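Local coordinates for UPF0311 protein RPA1785 (Rhodopseudomonas palustris, PDB 3C5O) that is of unknown function but folds into a closed antiparallel beta-barrel of the UPF0311 (DUF3237) family, a family grouped with the allene oxide cyclase-like barrels, at residues Asn65-Leu70 with Val89-Gly94; Ile28-Arg33 with Phe59-Pro64; Ala17-Val22 with Asp145-Asp150. All coordinates share one frame; numbering follows the deposited sequence. Where two conformers were deposited one is given.

Interaction 1 (Asn65-Leu70 with Val89-Gly94)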
loop_
_atom_site.group_PDB
_atom_site.type_symbol
_atom_site.label_atom_id
_atom_site.label_comp_id
_atom_site.label_asym_id
_atom_site.label_seq_id
_atom_site.Cartn_x
_atom_site.Cartn_y
_atom_site.Cartn_z
ATOM N N ASN B 65 -15.469 9.977 -13.175
ATOM C CA ASN B 65 -15.354 9.992 -14.640
ATOM C C ASN B 65 -15.347 8.585 -15.270
ATOM O O ASN B 65 -15.126 8.445 -16.470
ATOM C CB ASN B 65 -14.118 10.789 -15.086
ATOM C CG ASN B 65 -12.807 10.089 -14.745
ATOM O OD1 ASN B 65 -12.797 9.047 -14.099
ATOM N ND2 ASN B 65 -11.694 10.666 -15.182
ATOM N N GLU B 66 -15.551 7.548 -14.452
ATOM C CA GLU B 66 -15.713 6.168 -14.925
ATOM C C GLU B 66 -14.410 5.419 -15.195
ATOM O O GLU B 66 -14.444 4.251 -15.566
ATOM C CB GLU B 66 -16.642 6.073 -16.124
ATOM C CG GLU B 66 -18.033 6.660 -15.859
ATOM C CD GLU B 66 -19.091 5.588 -15.686
ATOM O OE1 GLU B 66 -20.172 5.782 -16.286
ATOM O OE2 GLU B 66 -18.847 4.558 -14.990
ATOM N N LEU B 67 -13.285 6.107 -15.019
ATOM C CA LEU B 67 -11.982 5.478 -14.882
ATOM C C LEU B 67 -12.102 4.387 -13.818
ATOM O O LEU B 67 -12.732 4.595 -12.781
ATOM C CB LEU B 67 -10.968 6.538 -14.439
ATOM C CG LEU B 67 -9.432 6.393 -14.362
ATOM C CD1 LEU B 67 -8.958 5.227 -13.522
ATOM C CD2 LEU B 67 -8.808 6.415 -15.728
ATOM N N ILE B 68 -11.536 3.216 -14.091
ATOM C CA ILE B 68 -11.490 2.150 -13.096
ATOM C C ILE B 68 -10.059 1.892 -12.665
ATOM O O ILE B 68 -9.202 1.649 -13.502
ATOM C CB ILE B 68 -12.117 0.859 -13.612
ATOM C CG1 ILE B 68 -13.579 1.117 -13.996
ATOM C CG2 ILE B 68 -12.049 -0.217 -12.536
ATOM C CD1 ILE B 68 -14.273 -0.095 -14.599
ATOM N N GLU B 69 -9.831 2.001 -11.349
ATOM C CA GLU B 69 -8.585 1.666 -10.694
ATOM C C GLU B 69 -8.653 0.185 -10.327
ATOM O O GLU B 69 -9.565 -0.231 -9.620
ATOM C CB GLU B 69 -8.393 2.535 -9.446
ATOM C CG GLU B 69 -8.195 4.033 -9.746
ATOM C CD GLU B 69 -8.107 4.896 -8.477
ATOM O OE1 GLU B 69 -8.118 6.144 -8.585
ATOM O OE2 GLU B 69 -8.019 4.338 -7.355
ATOM N N LEU B 70 -7.719 -0.620 -10.848
ATOM C CA LEU B 70 -7.751 -2.040 -10.590
ATOM C C LEU B 70 -6.689 -2.392 -9.570
ATOM O O LEU B 70 -5.631 -1.773 -9.514
ATOM C CB LEU B 70 -7.455 -2.836 -11.859
ATOM C CG LEU B 70 -7.759 -2.168 -13.196
ATOM C CD1 LEU B 70 -6.841 -2.817 -14.182
ATOM C CD2 LEU B 70 -9.189 -2.350 -13.568
ATOM N N VAL B 89 -2.020 -4.239 -10.638
ATOM C CA VAL B 89 -2.540 -2.913 -10.370
ATOM C C VAL B 89 -2.489 -2.041 -11.633
ATOM O O VAL B 89 -1.465 -1.990 -12.329
ATOM C CB VAL B 89 -1.791 -2.216 -9.195
ATOM C CG1 VAL B 89 -2.455 -0.889 -8.852
ATOM C CG2 VAL B 89 -1.760 -3.098 -7.946
ATOM N N GLY B 90 -3.594 -1.357 -11.930
ATOM C CA GLY B 90 -3.624 -0.519 -13.087
ATOM C C GLY B 90 -4.869 0.296 -13.267
ATOM O O GLY B 90 -5.523 0.705 -12.297
ATOM N N ILE B 91 -5.168 0.568 -14.530
ATOM C CA ILE B 91 -6.322 1.371 -14.873
ATOM C C ILE B 91 -7.026 0.865 -16.121
ATOM O O ILE B 91 -6.428 0.258 -16.996
ATOM C CB ILE B 91 -5.993 2.909 -14.982
ATOM C CG1 ILE B 91 -4.928 3.211 -16.007
ATOM C CG2 ILE B 91 -5.507 3.493 -13.644
ATOM C CD1 ILE B 91 -4.828 4.688 -16.299
ATOM N N ARG B 92 -8.332 1.080 -16.154
ATOM C CA ARG B 92 -9.083 0.918 -17.371
ATOM C C ARG B 92 -9.894 2.183 -17.608
ATOM O O ARG B 92 -10.600 2.669 -16.717
ATOM C CB ARG B 92 -9.971 -0.305 -17.294
ATOM C CG ARG B 92 -10.817 -0.461 -18.530
ATOM C CD ARG B 92 -11.324 -1.859 -18.622
ATOM N NE ARG B 92 -12.410 -2.094 -17.681
ATOM C CZ ARG B 92 -12.406 -3.016 -16.726
ATOM N NH1 ARG B 92 -11.363 -3.820 -16.542
ATOM N NH2 ARG B 92 -13.472 -3.138 -15.955
ATOM N N PHE B 93 -9.777 2.717 -18.820
ATOM C CA PHE B 93 -10.433 3.958 -19.213
ATOM C C PHE B 93 -10.807 3.838 -20.696
ATOM O O PHE B 93 -10.525 2.819 -21.328
ATOM C CB PHE B 93 -9.498 5.152 -18.945
ATOM C CG PHE B 93 -10.201 6.508 -18.890
ATOM C CD1 PHE B 93 -9.573 7.646 -19.396
ATOM C CD2 PHE B 93 -11.469 6.646 -18.311
ATOM C CE1 PHE B 93 -10.196 8.888 -19.341
ATOM C CE2 PHE B 93 -12.111 7.898 -18.255
ATOM C CZ PHE B 93 -11.468 9.021 -18.767
ATOM N N GLY B 94 -11.453 4.858 -21.230
ATOM C CA GLY B 94 -11.918 4.876 -22.614
ATOM C C GLY B 94 -13.114 5.821 -22.757
ATOM O O GLY B 94 -13.506 6.469 -21.790
HETATM O O HOH W 1 -13.251 2.174 -16.813
#
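I68 and R92 lie side by side and point the same way, with CD1 of I68 3.4 Å from NH2 of R92, on the face they share with L70. L70 instead crosses R92 at about a right angle and covers G90, from which no side chain rises. Four backbone hydrogen bonds set the register, two for the pair I68 and R92 and two for L70 and G90.

At the turn before strand 68-78, F93 sets CG anti to its own backbone N (chi1 -162°); the ring beyond it receives O of N65 at its edge, in plane, 3.5 Å from CE2. N65 crosses F93 at about a right angle, ND2 nearest CZ, with amide and ring planes 29° apart, while its OD1 accepts from N of L67 at 3.1 Å, an Asx turn. L67 was modelled in two conformers; in one of them, and so less certainly, CD2 packs on the base of the F93 ring and CD1 on CG2 of I91. At the end of the ladder a water lies 2.7 Å from both O of E66 and O of R92, placed to donate to either; O of R92 also accepts from N of I68.

The contact is the open end of the hairpin formed by strands 68-78 and 83-93. Strand 48-62 flanks it through Q60 and I62, and strand 114-122 through F115, which makes a cation-pi contact with R92. Helix 96-103 covers the turn, where K103 and R100 form salt bridges with E66 and L99 packs on F93.

Interaction 2 (Ile28-Arg33 with Phe59-Pro64); sequences IGTGVR and FQIIRP
R33 lays its side chain across I61 at the open end of an antiparallel beta hairpin, strands 32-45 and 48-62 of the barrel. From CB, 4.2 Å from O of Q60, the chain leaves with CG anti to the backbone N (chi1 167°). Bends at chi2 and chi3 follow; CD comes to 3.3 Å from O of Q60, and NE to 3.8 Å from the same oxygen. The guanidinium then lies flat against the isoleucine: CG1 of I61 sits 3.6 Å above its plane, over the centre, and CD1 of I61 touches NH1. At the edge, NH2 reaches C of F59 in the plane. NE of R33 forms a salt bridge with E122 of the third subunit. An alanine at R33 would probably uncover I61 on that side and leave E122 of the third subunit without this charged mate.

Two backbone hydrogen bonds pair V32 with I62. Next to them G31 packs its CA 3.0 Å from O of I62; a CB there would clash with that oxygen and, at these backbone angles, jam against O of T30, both consistent with glycine here. The side chain of I28 crosses that of I61 at about a right angle, CD1 to CD1, meeting the same methyl that touches NH1 of R33. A water donates to O of F59 at 2.6 Å and accepts a weak bond from NH2 of R33 at 3.4 Å.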
loop_
_atom_site.group_PDB
_atom_site.type_symbol
_atom_site.label_atom_id
_atom_site.label_comp_id
_atom_site.label_asym_id
_atom_site.label_seq_id
_atom_site.Cartn_x
_atom_site.Cartn_y
_atom_site.Cartn_z
ATOM N N ILE B 28 -17.745 5.818 -1.883
ATOM C CA ILE B 28 -16.850 5.940 -0.739
ATOM C C ILE B 28 -16.320 7.363 -0.599
ATOM O O ILE B 28 -15.392 7.618 0.170
ATOM C CB ILE B 28 -15.660 4.969 -0.845
ATOM C CG1 ILE B 28 -14.792 5.317 -2.055
ATOM C CG2 ILE B 28 -16.151 3.531 -0.930
ATOM C CD1 ILE B 28 -13.466 4.589 -2.086
ATOM N N GLY B 29 -16.914 8.287 -1.347
ATOM C CA GLY B 29 -16.491 9.675 -1.324
ATOM C C GLY B 29 -15.429 9.976 -2.363
ATOM O O GLY B 29 -15.168 11.136 -2.680
ATOM N N THR B 30 -14.814 8.925 -2.897
ATOM C CA THR B 30 -13.723 9.079 -3.852
ATOM C C THR B 30 -14.040 8.394 -5.178
ATOM O O THR B 30 -13.192 8.316 -6.065
ATOM C CB THR B 30 -12.402 8.516 -3.297
ATOM O OG1 THR B 30 -12.535 7.106 -3.074
ATOM C CG2 THR B 30 -12.037 9.198 -1.987
ATOM N N GLY B 31 -15.267 7.900 -5.303
ATOM C CA GLY B 31 -15.584 6.890 -6.297
ATOM C C GLY B 31 -16.352 5.723 -5.710
ATOM O O GLY B 31 -16.665 5.711 -4.520
ATOM N N VAL B 32 -16.656 4.737 -6.548
ATOM C CA VAL B 32 -17.419 3.557 -6.102
ATOM C C VAL B 32 -16.531 2.300 -5.956
ATOM O O VAL B 32 -15.854 1.899 -6.905
ATOM C CB VAL B 32 -18.638 3.252 -7.044
ATOM C CG1 VAL B 32 -19.264 1.893 -6.726
ATOM C CG2 VAL B 32 -19.696 4.359 -6.964
ATOM N N ARG B 33 -16.555 1.697 -4.764
ATOM C CA ARG B 33 -15.835 0.473 -4.475
ATOM C C ARG B 33 -16.612 -0.757 -4.956
ATOM O O ARG B 33 -17.772 -0.932 -4.606
ATOM C CB ARG B 33 -15.534 0.375 -2.968
ATOM C CG ARG B 33 -15.061 -1.004 -2.516
ATOM C CD ARG B 33 -13.710 -1.345 -3.116
ATOM N NE ARG B 33 -12.688 -0.492 -2.542
ATOM C CZ ARG B 33 -11.430 -0.450 -2.936
ATOM N NH1 ARG B 33 -10.575 0.354 -2.322
ATOM N NH2 ARG B 33 -11.021 -1.206 -3.927
ATOM N N PHE B 59 -10.126 -5.727 -6.521
ATOM C CA PHE B 59 -10.738 -4.680 -5.712
ATOM C C PHE B 59 -10.633 -3.373 -6.463
ATOM O O PHE B 59 -9.538 -2.889 -6.762
ATOM C CB PHE B 59 -10.032 -4.635 -4.364
ATOM C CG PHE B 59 -9.980 -5.971 -3.688
ATOM C CD1 PHE B 59 -11.000 -6.356 -2.818
ATOM C CD2 PHE B 59 -8.936 -6.860 -3.949
ATOM C CE1 PHE B 59 -10.984 -7.591 -2.195
ATOM C CE2 PHE B 59 -8.899 -8.134 -3.324
ATOM C CZ PHE B 59 -9.939 -8.484 -2.442
ATOM N N GLN B 60 -11.772 -2.813 -6.826
ATOM C CA GLN B 60 -11.765 -1.745 -7.786
ATOM C C GLN B 60 -12.400 -0.509 -7.198
ATOM O O GLN B 60 -13.200 -0.605 -6.274
ATOM C CB GLN B 60 -12.476 -2.191 -9.083
ATOM C CG GLN B 60 -11.809 -3.396 -9.760
ATOM C CD GLN B 60 -12.440 -3.784 -11.084
ATOM O OE1 GLN B 60 -13.564 -3.404 -11.378
ATOM N NE2 GLN B 60 -11.699 -4.537 -11.902
ATOM N N ILE B 61 -11.991 0.646 -7.720
ATOM C CA ILE B 61 -12.671 1.908 -7.514
ATOM C C ILE B 61 -13.029 2.508 -8.869
ATOM O O ILE B 61 -12.159 2.674 -9.728
ATOM C CB ILE B 61 -11.825 2.914 -6.718
ATOM C CG1 ILE B 61 -11.460 2.324 -5.349
ATOM C CG2 ILE B 61 -12.581 4.264 -6.620
ATOM C CD1 ILE B 61 -10.691 3.243 -4.429
ATOM N N ILE B 62 -14.312 2.790 -9.064
ATOM C CA ILE B 62 -14.759 3.523 -10.221
ATOM C C ILE B 62 -14.821 4.996 -9.812
ATOM O O ILE B 62 -15.563 5.352 -8.901
ATOM C CB ILE B 62 -16.162 3.063 -10.688
ATOM C CG1 ILE B 62 -16.185 1.563 -11.010
ATOM C CG2 ILE B 62 -16.624 3.864 -11.908
ATOM C CD1 ILE B 62 -17.635 1.044 -11.155
ATOM N N ARG B 63 -14.018 5.825 -10.474
ATOM C CA ARG B 63 -13.965 7.247 -10.222
ATOM C C ARG B 63 -15.166 7.894 -10.885
ATOM O O ARG B 63 -15.785 7.273 -11.760
ATOM C CB ARG B 63 -12.680 7.837 -10.802
ATOM C CG ARG B 63 -11.370 7.343 -10.193
ATOM C CD ARG B 63 -10.231 8.000 -11.013
ATOM N NE ARG B 63 -8.889 7.442 -10.777
ATOM C CZ ARG B 63 -7.768 7.900 -11.351
ATOM N NH1 ARG B 63 -7.813 8.923 -12.208
ATOM N NH2 ARG B 63 -6.596 7.335 -11.072
ATOM N N PRO B 64 -15.501 9.147 -10.498
ATOM C CA PRO B 64 -16.715 9.735 -11.060
ATOM C C PRO B 64 -16.664 9.926 -12.581
ATOM O O PRO B 64 -17.717 10.009 -13.203
ATOM C CB PRO B 64 -16.847 11.089 -10.322
ATOM C CG PRO B 64 -15.978 10.985 -9.122
ATOM C CD PRO B 64 -14.837 10.078 -9.570
HETATM O O HOH W 2 -8.775 -0.488 -6.324
#

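Interaction 3 (Ala17-Val22 with Asp145-Asp150); sequences ARIGDV and DRVVID
I19 holds CG1 between its backbone N and carbonyl carbon (chi1 54°), which brings this atom over the peptide after D145, 3.7 Å from both C and O of D145. V147 sets CG1 anti to N (chi1 170°), which leaves CG2 anti to the carbonyl carbon and facing CG2 of I19 at 4.2 Å. These two branched side chains cross obliquely, a modest apolar contact. On the other face, CB of R146 comes 3.4 Å from O of A17.

The backbone carries most of the join. A17 and V147 form a hydrogen-bonded antiparallel pair: N of A17 gives to O of V147 at 2.7 Å, and N of V147 returns the bond to O of A17. A third bond, N of I19 to O of D145, continues the ladder to D145, just ahead of strand 146-154. R18 and R146 are the non-hydrogen-bonded pair between them. Strands 9-27 and 146-154, first and last in the sheet, meet here and close the barrel.

The charged groups add little across the seam. NH2 of R146 forms a salt bridge with OD1 of its neighbour D145 at 3.1 Å, on the syn lone pair and in the guanidinium plane. NH1 of R18 and OD2 of D145 are 6.8 Å apart, linked by a water whose bonds to both are weak. At this part of the seam, the closure rests chiefly on main-chain bonding, with the ion pair confined to one segment.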
loop_
_atom_site.group_PDB
_atom_site.type_symbol
_atom_site.label_atom_id
_atom_site.label_comp_id
_atom_site.label_asym_id
_atom_site.label_seq_id
_atom_site.Cartn_x
_atom_site.Cartn_y
_atom_site.Cartn_z
ATOM N N ALA B 17 -7.741 -14.543 -16.662
ATOM C CA ALA B 17 -8.454 -14.734 -15.409
ATOM C C ALA B 17 -9.978 -14.800 -15.591
ATOM O O ALA B 17 -10.591 -13.833 -16.070
ATOM C CB ALA B 17 -8.080 -13.639 -14.420
ATOM N N ARG B 18 -10.585 -15.928 -15.213
ATOM C CA ARG B 18 -12.054 -16.046 -15.178
ATOM C C ARG B 18 -12.570 -15.243 -13.987
ATOM O O ARG B 18 -12.098 -15.394 -12.850
ATOM C CB ARG B 18 -12.533 -17.511 -15.087
ATOM C CG ARG B 18 -11.880 -18.488 -16.066
ATOM C CD ARG B 18 -12.451 -19.970 -16.030
ATOM N NE ARG B 18 -12.873 -20.547 -14.716
ATOM C CZ ARG B 18 -14.123 -20.478 -14.214
ATOM N NH1 ARG B 18 -15.105 -19.817 -14.857
ATOM N NH2 ARG B 18 -14.404 -21.049 -13.042
ATOM N N ILE B 19 -13.529 -14.372 -14.240
ATOM C CA ILE B 19 -14.000 -13.483 -13.190
ATOM C C ILE B 19 -15.449 -13.809 -12.842
ATOM O O ILE B 19 -16.197 -14.291 -13.687
ATOM C CB ILE B 19 -13.855 -11.992 -13.593
ATOM C CG1 ILE B 19 -14.544 -11.726 -14.937
ATOM C CG2 ILE B 19 -12.359 -11.591 -13.606
ATOM C CD1 ILE B 19 -15.063 -10.317 -15.101
ATOM N N GLY B 20 -15.822 -13.555 -11.591
ATOM C CA GLY B 20 -17.194 -13.745 -11.139
ATOM C C GLY B 20 -18.056 -12.495 -11.180
ATOM O O GLY B 20 -17.788 -11.560 -11.926
ATOM N N ASP B 21 -19.118 -12.503 -10.383
ATOM C CA ASP B 21 -20.086 -11.401 -10.321
ATOM C C ASP B 21 -19.592 -10.201 -9.508
ATOM O O ASP B 21 -18.921 -10.356 -8.490
ATOM C CB ASP B 21 -21.368 -11.903 -9.667
ATOM C CG ASP B 21 -22.126 -12.902 -10.536
ATOM O OD1 ASP B 21 -22.196 -12.696 -11.782
ATOM O OD2 ASP B 21 -22.664 -13.884 -9.954
ATOM N N VAL B 22 -19.965 -9.004 -9.939
ATOM C CA VAL B 22 -19.663 -7.800 -9.179
ATOM C C VAL B 22 -20.393 -7.722 -7.832
ATOM O O VAL B 22 -21.618 -7.866 -7.766
ATOM C CB VAL B 22 -19.971 -6.544 -9.985
ATOM C CG1 VAL B 22 -19.653 -5.317 -9.164
ATOM C CG2 VAL B 22 -19.162 -6.541 -11.261
ATOM N N ASP B 145 -16.866 -12.663 -19.149
ATOM C CA ASP B 145 -16.578 -13.838 -18.324
ATOM C C ASP B 145 -15.132 -13.929 -17.856
ATOM O O ASP B 145 -14.800 -14.778 -17.027
ATOM C CB ASP B 145 -16.916 -15.118 -19.111
ATOM C CG ASP B 145 -16.079 -15.273 -20.403
ATOM O OD1 ASP B 145 -15.929 -14.297 -21.180
ATOM O OD2 ASP B 145 -15.584 -16.387 -20.660
ATOM N N ARG B 146 -14.273 -13.069 -18.390
ATOM C CA ARG B 146 -12.838 -13.185 -18.174
ATOM C C ARG B 146 -12.113 -11.889 -18.477
ATOM O O ARG B 146 -12.682 -10.981 -19.071
ATOM C CB ARG B 146 -12.244 -14.310 -19.040
ATOM C CG ARG B 146 -12.154 -13.975 -20.521
ATOM C CD ARG B 146 -12.019 -15.218 -21.385
ATOM N NE ARG B 146 -11.683 -14.891 -22.778
ATOM C CZ ARG B 146 -12.552 -14.483 -23.704
ATOM N NH1 ARG B 146 -12.134 -14.224 -24.929
ATOM N NH2 ARG B 146 -13.841 -14.327 -23.417
ATOM N N VAL B 147 -10.854 -11.830 -18.035
ATOM C CA VAL B 147 -9.901 -10.767 -18.336
ATOM C C VAL B 147 -8.614 -11.425 -18.863
ATOM O O VAL B 147 -8.137 -12.394 -18.278
ATOM C CB VAL B 147 -9.605 -9.909 -17.080
ATOM C CG1 VAL B 147 -8.447 -8.968 -17.344
ATOM C CG2 VAL B 147 -10.872 -9.102 -16.643
ATOM N N VAL B 148 -8.090 -10.912 -19.983
ATOM C CA VAL B 148 -6.919 -11.450 -20.674
ATOM C C VAL B 148 -5.796 -10.422 -20.621
ATOM O O VAL B 148 -5.888 -9.381 -21.255
ATOM C CB VAL B 148 -7.227 -11.748 -22.153
ATOM C CG1 VAL B 148 -5.988 -12.290 -22.897
ATOM C CG2 VAL B 148 -8.374 -12.731 -22.283
ATOM N N ILE B 149 -4.728 -10.726 -19.882
ATOM C CA ILE B 149 -3.628 -9.790 -19.684
ATOM C C ILE B 149 -2.441 -10.326 -20.435
ATOM O O ILE B 149 -1.942 -11.400 -20.113
ATOM C CB ILE B 149 -3.101 -9.731 -18.206
ATOM C CG1 ILE B 149 -4.134 -10.182 -17.125
ATOM C CG2 ILE B 149 -2.294 -8.420 -17.944
ATOM C CD1 ILE B 149 -5.176 -9.257 -16.792
ATOM N N ASP B 150 -1.965 -9.563 -21.400
ATOM C CA ASP B 150 -0.728 -9.873 -22.084
ATOM C C ASP B 150 0.381 -9.196 -21.326
ATOM O O ASP B 150 0.415 -7.966 -21.235
ATOM C CB ASP B 150 -0.783 -9.362 -23.512
ATOM C CG ASP B 150 -1.807 -10.090 -24.330
ATOM O OD1 ASP B 150 -1.793 -11.341 -24.334
ATOM O OD2 ASP B 150 -2.629 -9.413 -24.979
HETATM O O HOH W 3 -15.339 -18.450 -17.862
#

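From the N terminus, strand 9-27 supplies 17-22, whose partner 145-150 comes only after 122 intervening residues, so interaction 3 closes the widest loop and joins the first strand to the last. Interactions 2 and 1 are both nested within it and follow in series: 28-33 returns to 59-64 across the hairpin of strands 32-45 and 48-62, and then 65-70 returns to 89-94 across that of strands 68-78 and 83-93. Interactions 1 and 2 touch, because strands 48-62 and 68-78 are neighbours; R63 and E69 form a salt bridge there. Interaction 3 touches neither, its centre lying about 15 Å from that of interaction 1 and 19 Å from that of interaction 2.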